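Local coordinates for oxygenase-reductase (Streptomyces fradiae, PDB 4OSP), which probably reduces the C-6 ketone of angucyclinone substrates with NADPH, as the C-terminal short-chain dehydrogenase/reductase domain of a larger oxygenase-reductase, at residues Ala31-Leu36 with Ala59-Glu64; Ala44-Arg49 with Val71-Gly76; Asp97-Asp102 with Leu143-Asp148; Leu104-Gly109 with Phe137-Ala142. All coordinates share one frame; numbering follows the deposited sequence.

Contact 1: residues Ala31-Leu36 with Ala59-Glu64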
# COMPACT_ATOMS: atom_id res chain seq x y z
N ALA B 31 14.22 12.29 -21.91
CA ALA B 31 13.12 13.26 -21.81
C ALA B 31 13.14 14.01 -20.48
O ALA B 31 12.79 15.21 -20.41
CB ALA B 31 11.79 12.57 -22.02
N THR B 32 13.54 13.31 -19.42
CA THR B 32 13.66 13.92 -18.10
C THR B 32 14.72 15.01 -18.11
O THR B 32 14.46 16.14 -17.66
CB THR B 32 14.00 12.88 -17.01
OG1 THR B 32 12.95 11.90 -16.94
CG2 THR B 32 14.14 13.56 -15.65
N ALA B 33 15.90 14.68 -18.64
CA ALA B 33 16.97 15.67 -18.78
C ALA B 33 16.48 16.88 -19.59
O ALA B 33 16.72 18.04 -19.20
CB ALA B 33 18.21 15.04 -19.42
N ILE B 34 15.77 16.63 -20.68
CA ILE B 34 15.22 17.70 -21.50
C ILE B 34 14.22 18.60 -20.74
O ILE B 34 14.32 19.84 -20.80
CB ILE B 34 14.60 17.14 -22.82
CG1 ILE B 34 15.72 16.66 -23.75
CG2 ILE B 34 13.71 18.18 -23.50
CD1 ILE B 34 15.26 15.76 -24.89
N ARG B 35 13.29 18.00 -20.01
CA ARG B 35 12.28 18.79 -19.31
C ARG B 35 12.88 19.64 -18.17
O ARG B 35 12.50 20.80 -17.99
CB ARG B 35 11.11 17.91 -18.80
CG ARG B 35 10.02 18.67 -18.03
CD ARG B 35 9.31 19.69 -18.92
NE ARG B 35 8.57 20.71 -18.16
CZ ARG B 35 7.25 20.66 -17.94
NH1 ARG B 35 6.53 19.64 -18.41
NH2 ARG B 35 6.66 21.62 -17.26
N LEU B 36 13.82 19.06 -17.42
CA LEU B 36 14.54 19.79 -16.38
C LEU B 36 15.27 21.02 -16.94
O LEU B 36 15.11 22.13 -16.43
CB LEU B 36 15.51 18.87 -15.63
CG LEU B 36 14.86 17.76 -14.80
CD1 LEU B 36 15.92 16.85 -14.18
CD2 LEU B 36 13.92 18.30 -13.73
N ALA B 59 22.97 18.58 -27.09
CA ALA B 59 22.67 19.43 -28.25
C ALA B 59 21.20 19.84 -28.28
O ALA B 59 20.88 21.01 -28.51
CB ALA B 59 23.07 18.73 -29.54
N THR B 60 20.30 18.89 -28.03
CA THR B 60 18.87 19.18 -28.05
C THR B 60 18.51 20.21 -26.98
O THR B 60 17.71 21.13 -27.23
CB THR B 60 18.04 17.91 -27.84
OG1 THR B 60 18.37 16.97 -28.87
CG2 THR B 60 16.54 18.22 -27.89
N ILE B 61 19.08 20.03 -25.79
CA ILE B 61 18.84 20.92 -24.66
C ILE B 61 19.34 22.34 -24.99
O ILE B 61 18.70 23.35 -24.67
CB ILE B 61 19.50 20.37 -23.37
CG1 ILE B 61 18.67 19.20 -22.81
CG2 ILE B 61 19.69 21.47 -22.32
CD1 ILE B 61 19.35 18.37 -21.74
N GLU B 62 20.49 22.39 -25.66
CA GLU B 62 21.07 23.67 -26.06
C GLU B 62 20.26 24.38 -27.15
O GLU B 62 20.00 25.58 -27.04
CB GLU B 62 22.55 23.51 -26.42
CG GLU B 62 23.44 23.31 -25.20
CD GLU B 62 24.90 23.12 -25.55
OE1 GLU B 62 25.21 22.55 -26.61
OE2 GLU B 62 25.76 23.52 -24.74
N LYS B 63 19.81 23.63 -28.17
CA LYS B 63 18.91 24.17 -29.21
C LYS B 63 17.71 24.86 -28.61
O LYS B 63 17.23 25.85 -29.15
CB LYS B 63 18.43 23.06 -30.16
CG LYS B 63 19.48 22.53 -31.13
CD LYS B 63 18.85 21.58 -32.15
CE LYS B 63 19.76 20.40 -32.47
NZ LYS B 63 20.72 20.67 -33.57
N GLU B 64 17.22 24.33 -27.49
CA GLU B 64 16.05 24.89 -26.83
C GLU B 64 16.43 26.07 -25.96
O GLU B 64 15.58 26.72 -25.36
CB GLU B 64 15.31 23.82 -26.00
CG GLU B 64 14.47 22.86 -26.84
CD GLU B 64 13.81 21.75 -26.03
OE1 GLU B 64 13.33 22.02 -24.91
OE2 GLU B 64 13.75 20.60 -26.53

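Contact 2: residues Ala44-Arg49 with Val71-Gly76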
# COMPACT_ATOMS: atom_id res chain seq x y z
N ALA B 44 23.47 17.47 -16.06
CA ALA B 44 24.49 16.52 -16.44
C ALA B 44 23.83 15.29 -17.04
O ALA B 44 23.11 14.57 -16.36
CB ALA B 44 25.35 16.15 -15.24
N VAL B 45 24.03 15.10 -18.33
CA VAL B 45 23.50 13.94 -19.03
C VAL B 45 24.51 12.84 -18.89
O VAL B 45 25.63 12.96 -19.39
CB VAL B 45 23.26 14.25 -20.52
CG1 VAL B 45 22.80 13.00 -21.28
CG2 VAL B 45 22.26 15.38 -20.69
N HIS B 46 24.14 11.78 -18.18
CA HIS B 46 25.01 10.63 -18.01
C HIS B 46 24.63 9.52 -18.94
O HIS B 46 23.46 9.34 -19.25
CB HIS B 46 24.95 10.11 -16.57
CG HIS B 46 25.49 8.72 -16.41
ND1 HIS B 46 24.70 7.59 -16.54
CD2 HIS B 46 26.74 8.27 -16.16
CE1 HIS B 46 25.44 6.51 -16.36
NE2 HIS B 46 26.68 6.90 -16.12
N CYS B 47 25.64 8.76 -19.38
CA CYS B 47 25.43 7.48 -20.04
C CYS B 47 26.59 6.56 -19.71
O CYS B 47 27.68 7.02 -19.36
CB CYS B 47 25.31 7.65 -21.57
SG CYS B 47 24.77 6.14 -22.44
N SER B 48 26.35 5.26 -19.83
CA SER B 48 27.36 4.26 -19.50
C SER B 48 28.52 4.15 -20.50
O SER B 48 29.67 4.01 -20.09
CB SER B 48 26.72 2.90 -19.25
OG SER B 48 26.23 2.82 -17.91
N ARG B 49 28.23 4.24 -21.81
CA ARG B 49 29.26 4.04 -22.85
C ARG B 49 29.15 4.99 -24.04
O ARG B 49 30.15 5.54 -24.51
CB ARG B 49 29.24 2.59 -23.36
CG ARG B 49 29.96 1.58 -22.48
CD ARG B 49 29.53 0.16 -22.83
NE ARG B 49 28.07 0.04 -22.98
CZ ARG B 49 27.23 -0.25 -21.99
NH1 ARG B 49 27.68 -0.45 -20.75
NH2 ARG B 49 25.93 -0.33 -22.23
N VAL B 71 28.38 13.16 -19.35
CA VAL B 71 29.21 12.50 -18.36
C VAL B 71 29.22 11.00 -18.68
O VAL B 71 28.18 10.37 -18.77
CB VAL B 71 28.66 12.74 -16.93
CG1 VAL B 71 29.18 11.69 -15.97
CG2 VAL B 71 29.02 14.14 -16.45
N LEU B 72 30.42 10.47 -18.88
CA LEU B 72 30.59 9.05 -19.19
C LEU B 72 31.03 8.30 -17.94
O LEU B 72 31.99 8.69 -17.27
CB LEU B 72 31.65 8.90 -20.29
CG LEU B 72 31.60 7.67 -21.21
CD1 LEU B 72 30.20 7.47 -21.79
CD2 LEU B 72 32.62 7.82 -22.34
N ALA B 73 30.31 7.22 -17.62
CA ALA B 73 30.71 6.34 -16.53
C ALA B 73 29.87 5.07 -16.55
O ALA B 73 28.65 5.13 -16.34
CB ALA B 73 30.57 7.04 -15.19
N GLU B 74 30.52 3.94 -16.80
CA GLU B 74 29.83 2.67 -16.83
C GLU B 74 29.38 2.29 -15.42
O GLU B 74 30.21 2.17 -14.51
CB GLU B 74 30.73 1.57 -17.40
CG GLU B 74 29.99 0.30 -17.79
CD GLU B 74 30.91 -0.84 -18.20
OE1 GLU B 74 32.09 -0.58 -18.52
OE2 GLU B 74 30.44 -2.01 -18.19
N LEU B 75 28.08 2.10 -15.24
CA LEU B 75 27.53 1.70 -13.95
C LEU B 75 27.55 0.19 -13.76
O LEU B 75 27.40 -0.57 -14.72
CB LEU B 75 26.10 2.21 -13.80
CG LEU B 75 25.95 3.72 -13.86
CD1 LEU B 75 24.51 4.11 -13.55
CD2 LEU B 75 26.94 4.40 -12.92
N GLY B 76 27.75 -0.23 -12.52
CA GLY B 76 27.71 -1.65 -12.17
C GLY B 76 29.04 -2.36 -12.20
O GLY B 76 29.10 -3.57 -12.02

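Contact 3: residues Asp97-Asp102 with Leu143-Asp148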
# COMPACT_ATOMS: atom_id res chain seq x y z
N ASP B 97 31.11 27.40 -10.97
CA ASP B 97 32.05 27.71 -9.88
C ASP B 97 31.72 26.98 -8.57
O ASP B 97 32.31 27.25 -7.52
CB ASP B 97 32.16 29.23 -9.64
CG ASP B 97 33.16 29.89 -10.56
OD1 ASP B 97 34.37 29.59 -10.45
OD2 ASP B 97 32.74 30.73 -11.39
N ALA B 98 30.77 26.04 -8.63
CA ALA B 98 30.37 25.26 -7.46
C ALA B 98 30.13 23.81 -7.86
O ALA B 98 30.00 23.51 -9.05
CB ALA B 98 29.13 25.86 -6.82
N THR B 99 30.13 22.91 -6.88
CA THR B 99 29.81 21.49 -7.14
C THR B 99 28.42 21.14 -6.60
O THR B 99 28.02 19.97 -6.58
CB THR B 99 30.87 20.52 -6.54
OG1 THR B 99 31.10 20.85 -5.16
CG2 THR B 99 32.18 20.59 -7.33
N THR B 100 27.70 22.17 -6.16
CA THR B 100 26.33 22.04 -5.71
C THR B 100 25.49 21.22 -6.69
O THR B 100 25.45 21.52 -7.89
CB THR B 100 25.70 23.44 -5.54
OG1 THR B 100 26.62 24.31 -4.86
CG2 THR B 100 24.40 23.36 -4.75
N LEU B 101 24.86 20.17 -6.17
CA LEU B 101 23.95 19.33 -6.97
C LEU B 101 22.56 19.40 -6.37
O LEU B 101 22.30 18.80 -5.34
CB LEU B 101 24.44 17.88 -7.03
CG LEU B 101 23.70 16.90 -7.96
CD1 LEU B 101 23.89 17.30 -9.42
CD2 LEU B 101 24.18 15.47 -7.73
N ASP B 102 21.68 20.12 -7.03
CA ASP B 102 20.37 20.37 -6.46
C ASP B 102 19.46 19.18 -6.60
O ASP B 102 18.71 18.84 -5.68
CB ASP B 102 19.75 21.59 -7.12
CG ASP B 102 20.53 22.84 -6.83
OD1 ASP B 102 20.35 23.39 -5.73
OD2 ASP B 102 21.35 23.25 -7.67
N LEU B 143 25.17 12.95 -1.39
CA LEU B 143 24.83 13.68 -0.17
C LEU B 143 25.84 14.77 0.15
O LEU B 143 25.50 15.78 0.76
CB LEU B 143 24.70 12.75 1.04
CG LEU B 143 23.62 11.66 1.06
CD1 LEU B 143 23.60 11.03 2.44
CD2 LEU B 143 22.24 12.19 0.70
N THR B 144 27.07 14.57 -0.28
CA THR B 144 28.11 15.57 -0.09
C THR B 144 27.90 16.82 -0.95
O THR B 144 28.44 17.88 -0.65
CB THR B 144 29.51 15.00 -0.37
OG1 THR B 144 30.48 16.05 -0.22
CG2 THR B 144 29.61 14.46 -1.78
N LEU B 145 27.11 16.70 -2.02
CA LEU B 145 26.92 17.80 -2.96
C LEU B 145 25.53 18.43 -2.88
O LEU B 145 25.38 19.61 -3.18
CB LEU B 145 27.21 17.34 -4.39
CG LEU B 145 28.54 16.62 -4.64
CD1 LEU B 145 28.65 16.19 -6.10
CD2 LEU B 145 29.74 17.49 -4.26
N ILE B 146 24.53 17.66 -2.46
CA ILE B 146 23.16 18.16 -2.40
C ILE B 146 22.96 19.09 -1.20
O ILE B 146 23.23 18.71 -0.07
CB ILE B 146 22.12 17.01 -2.36
CG1 ILE B 146 22.27 16.12 -3.61
CG2 ILE B 146 20.70 17.57 -2.22
CD1 ILE B 146 21.57 14.79 -3.50
N PRO B 147 22.50 20.33 -1.47
CA PRO B 147 22.24 21.31 -0.42
C PRO B 147 20.95 20.99 0.33
O PRO B 147 20.12 20.22 -0.16
CB PRO B 147 22.04 22.61 -1.21
CG PRO B 147 21.51 22.16 -2.53
CD PRO B 147 22.18 20.85 -2.82
N ASP B 148 20.77 21.58 1.51
CA ASP B 148 19.47 21.62 2.15
C ASP B 148 18.46 22.17 1.16
O ASP B 148 18.76 23.09 0.44
CB ASP B 148 19.51 22.51 3.39
CG ASP B 148 20.16 21.84 4.58
OD1 ASP B 148 21.01 20.93 4.37
OD2 ASP B 148 19.81 22.21 5.72

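Contact 4: residues Leu104-Gly109 with Phe137-Ala142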
# COMPACT_ATOMS: atom_id res chain seq x y z
N LEU B 104 19.03 15.13 -8.02
CA LEU B 104 19.55 13.87 -8.48
C LEU B 104 18.42 12.96 -8.93
O LEU B 104 17.49 12.67 -8.16
CB LEU B 104 20.35 13.18 -7.35
CG LEU B 104 20.66 11.70 -7.57
CD1 LEU B 104 21.63 11.54 -8.73
CD2 LEU B 104 21.20 11.07 -6.29
N VAL B 105 18.51 12.48 -10.17
CA VAL B 105 17.53 11.54 -10.69
C VAL B 105 18.22 10.21 -10.96
O VAL B 105 19.05 10.12 -11.86
CB VAL B 105 16.87 12.05 -11.98
CG1 VAL B 105 15.81 11.07 -12.46
CG2 VAL B 105 16.27 13.42 -11.77
N ASN B 106 17.87 9.20 -10.17
CA ASN B 106 18.37 7.84 -10.40
C ASN B 106 17.51 7.15 -11.43
O ASN B 106 16.51 6.52 -11.07
CB ASN B 106 18.36 7.03 -9.11
CG ASN B 106 19.61 7.23 -8.28
OD1 ASN B 106 20.73 7.01 -8.75
ND2 ASN B 106 19.42 7.61 -7.03
N ASN B 107 17.88 7.28 -12.70
CA ASN B 107 17.08 6.72 -13.78
C ASN B 107 17.63 5.43 -14.35
O ASN B 107 16.88 4.58 -14.78
CB ASN B 107 16.88 7.74 -14.89
CG ASN B 107 16.25 7.14 -16.12
OD1 ASN B 107 15.03 6.93 -16.18
ND2 ASN B 107 17.07 6.84 -17.11
N ALA B 108 18.96 5.30 -14.37
CA ALA B 108 19.60 4.19 -15.06
C ALA B 108 19.23 2.81 -14.51
O ALA B 108 19.12 2.61 -13.29
CB ALA B 108 21.11 4.37 -15.08
N GLY B 109 19.04 1.86 -15.41
CA GLY B 109 18.78 0.48 -15.03
C GLY B 109 18.76 -0.43 -16.24
O GLY B 109 18.52 0.02 -17.36
N PHE B 137 24.99 3.80 -3.72
CA PHE B 137 26.26 4.51 -3.57
C PHE B 137 26.31 5.86 -4.26
O PHE B 137 27.07 6.75 -3.85
CB PHE B 137 27.45 3.59 -3.93
CG PHE B 137 27.69 2.54 -2.90
CD1 PHE B 137 28.32 2.87 -1.70
CD2 PHE B 137 27.17 1.26 -3.05
CE1 PHE B 137 28.48 1.92 -0.70
CE2 PHE B 137 27.33 0.30 -2.06
CZ PHE B 137 27.97 0.64 -0.88
N ILE B 138 25.46 6.04 -5.26
CA ILE B 138 25.32 7.34 -5.91
C ILE B 138 24.64 8.32 -4.95
O ILE B 138 25.06 9.46 -4.82
CB ILE B 138 24.50 7.26 -7.21
CG1 ILE B 138 25.30 6.53 -8.30
CG2 ILE B 138 24.09 8.66 -7.67
CD1 ILE B 138 24.51 6.29 -9.58
N VAL B 139 23.59 7.86 -4.27
CA VAL B 139 22.95 8.67 -3.26
C VAL B 139 23.96 8.99 -2.16
O VAL B 139 24.09 10.15 -1.74
CB VAL B 139 21.73 7.96 -2.65
CG1 VAL B 139 21.19 8.76 -1.46
CG2 VAL B 139 20.65 7.77 -3.70
N GLN B 140 24.69 7.98 -1.71
CA GLN B 140 25.63 8.16 -0.62
C GLN B 140 26.67 9.22 -0.97
O GLN B 140 26.90 10.16 -0.21
CB GLN B 140 26.32 6.85 -0.27
CG GLN B 140 27.20 6.93 0.97
CD GLN B 140 28.02 5.68 1.16
OE1 GLN B 140 29.00 5.46 0.45
NE2 GLN B 140 27.61 4.84 2.11
N ARG B 141 27.27 9.08 -2.14
CA ARG B 141 28.26 10.03 -2.60
C ARG B 141 27.62 11.41 -2.87
O ARG B 141 28.22 12.45 -2.54
CB ARG B 141 29.01 9.48 -3.82
CG ARG B 141 30.01 10.42 -4.48
CD ARG B 141 31.26 10.68 -3.64
NE ARG B 141 31.82 11.99 -3.97
CZ ARG B 141 32.74 12.19 -4.90
NH1 ARG B 141 33.23 11.17 -5.58
NH2 ARG B 141 33.18 13.41 -5.15
N ALA B 142 26.41 11.44 -3.43
CA ALA B 142 25.76 12.72 -3.76
C ALA B 142 25.39 13.58 -2.55
O ALA B 142 25.29 14.81 -2.68
CB ALA B 142 24.54 12.50 -4.65

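Contact 1: residues Ala31-Leu36 with Ala59-Glu64
Ile34 and Ile61 sit at the closest pairing of two neighbouring helices, their CA atoms 5.8 Å apart, where helix 31-36 and helix 59-63 run in nearly the same direction, crossing at -25° with axes 9.7 Å apart. The two isoleucines meet through their middles: CG1 of Ile34 lies 4.0 Å from CG1 of Ile61, the side chains passing at a slant. In Ile61, CG1 stands anti to the carbonyl carbon (chi1 -76°), and the branch carries CD1 on to the backbone of the other helix, 3.7 Å from the carbonyl O of Ala33. The CD1 tip of Ile34 reaches the methyl CG2 of Thr60 at 4.1 Å; the hydroxyl of Thr60 is bound to the backbone O of Glu56 in its own helix. On its other branch, CG2 of Ile34 meets the carboxylate of Glu64 nearly at a right angle, 3.9 Å from OE2, and OE1 of Glu64 pairs with Arg38 in a salt bridge. The interface is thus apolar helix-to-helix packing with the carboxylate of Glu64 at its edge. Ala33 also rests on Val43 of strand 42-47. Such near-parallel packing joins the helices of successive beta-alpha units on one face of a Rossmann sheet.

Contact 2: residues Ala44-Arg49 with Val71-Gly76
His46 NE2 gives a hydrogen bond of 2.7 Å to the carbonyl O of Ala73, which it meets in the carbonyl plane, on a lone pair, and at the edge of the imidazole in the plane of the ring. With CG anti to the backbone N (chi1 163°), the ring swings from its strand toward the other, and its CE1 comes tip to tip with Leu75, 3.8 Å from CG. The other ring nitrogen, ND1, accepts from the backbone N of Gly23, so both nitrogens are satisfied and the ring is held in one rotation, consistent with a neutral tautomer protonated on NE2. Alongside, a parallel backbone ladder runs: Val71 N binds Val45 O at 2.8 Å, Cys47 N binds Val71 O at 3.1 Å, and Ala73 N binds Cys47 O at 3.2 Å. Past the strand ends, the chains stay joined by a weak bond of 3.3 Å from Leu75 N to Ser48 OG. Leu72 CD1 covers the carbonyl O of Arg49 at 3.3 Å, while the Arg49 guanidinium and the Glu74 carboxylate, turned 87° apart, stop short of a salt bridge. Leu84 of helix 80-96 backs both His46 and Val71. Ser48, Glu74 and Leu75 bind NADP(+) in a structure of this protein. Two parallel strands joined through helix 51-63 form a classic beta-alpha-beta crossover, with the cofactor residues gathered at and just beyond the C-terminal ends of its strands.

Contact 3: residues Asp97-Asp102 with Leu143-Asp148
Two loops that lead into neighbouring parallel strands of the Rossmann sheet, 103-106 and 151-155, meet through Leu101 and Leu145 at the end of the sheet remote from the cofactor residues. A single hydrogen bond links them: Leu101 N donates to Leu145 O at 3.1 Å, with a nearly straight N-H...O of 175°, although the donor stands well above the carbonyl plane and uses no lone pair. The return contact is made by carbon, as CA-H of Ile146 points at Leu101 O from 3.1 Å. The same oxygen is closed in by Ile146 CG1 and, at 3.3 Å, by CD of the Pro147 ring. The Leu145 side chain leans toward the other loop; its CB is 3.9 Å from CB of Leu101, and its CD2 slants across Thr99 to lie 3.7 Å from OG1. Pro147 makes the contact at the other end. Its CG touches both the methyl CG2 of Thr100, at 3.8 Å, and OD1 of Asp102, at 3.6 Å, which approach from one side, both side chains crossing the ring at about a right angle. The other carboxylate oxygen, Asp102 OD2, accepts from the backbone N of Thr18, tying this loop to the start of strand 18-21. Phe85 and Glu89 of helix 80-96 touch Leu145. Pro147 has no N-H to offer, consistent with Leu101 O facing the CA-H of Ile146 and the CD of Pro147 rather than a backbone donor; one conventional hydrogen bond, one CA-H...O contact and apolar packing join the loops.

Contact 4: residues Leu104-Gly109 with Phe137-Ala142
Asn106 ND2 is hydrogen-bonded to Asn154 OD1 on the adjoining strand 151-155 and lies 3.6 Å from CG2 of Val139, whose side chain it crosses at about a right angle. That bond fixes the amide, leaving OD1 against Ile138: CG2 and CD1 are each 3.9 Å away, the two side chains sliding past each other in opposite directions. CG of Asn106 stands anti to the carbonyl carbon (chi1 -85°), which sends the amide toward helix 137-142. Two residues earlier, Leu104 points the same way, with CD1 3.9 Å from CG2 of Ile138 and CD2 4.0 Å from the methyl of Ala142. No hydrogen bond crosses, and every touching residue is buried. Strand 104-106 and the helix run nearly antiparallel, at 170°, with axes 10.1 Å apart. Around them, Leu84 of helix 80-96 packs on Ile138 and Phe184 of helix 168-187 on Val139, while Gln140 donates to backbone oxygens of Pro116 and Val119 in a neighbouring subunit. The strand runs into Asn107 and Gly109, which bind NADP(+) in a structure of this protein; Asn-Asn-Ala-Gly at a strand end is the characteristic NNAG motif of the short-chain dehydrogenase/reductase family.

Helix 27-38 of contact 1 and helix 121-142 of contact 4 cover opposite faces of the sheet; strand 103-106 lies between them, and its Val105 CG2 meets Leu36 CD1 at 4.2 Å. Contact 2 lies in the sheet, its centre 11 Å from that of contact 4. The two meet where Leu75 CD1 packs on Ala108 CB at 3.7 Å, which brings together cofactor-binding Leu75 and the turn that holds Asn107 and Gly109. Ala33 of contact 1 packs on Val45 of contact 2, and the Ala33 side chain is about 9 Å from those of Ser25 and Asn107. Contact 3 lies away from the NADP(+) site and joins contact 4 through Leu101 CD2 and Ala142 CB, 4.3 Å apart.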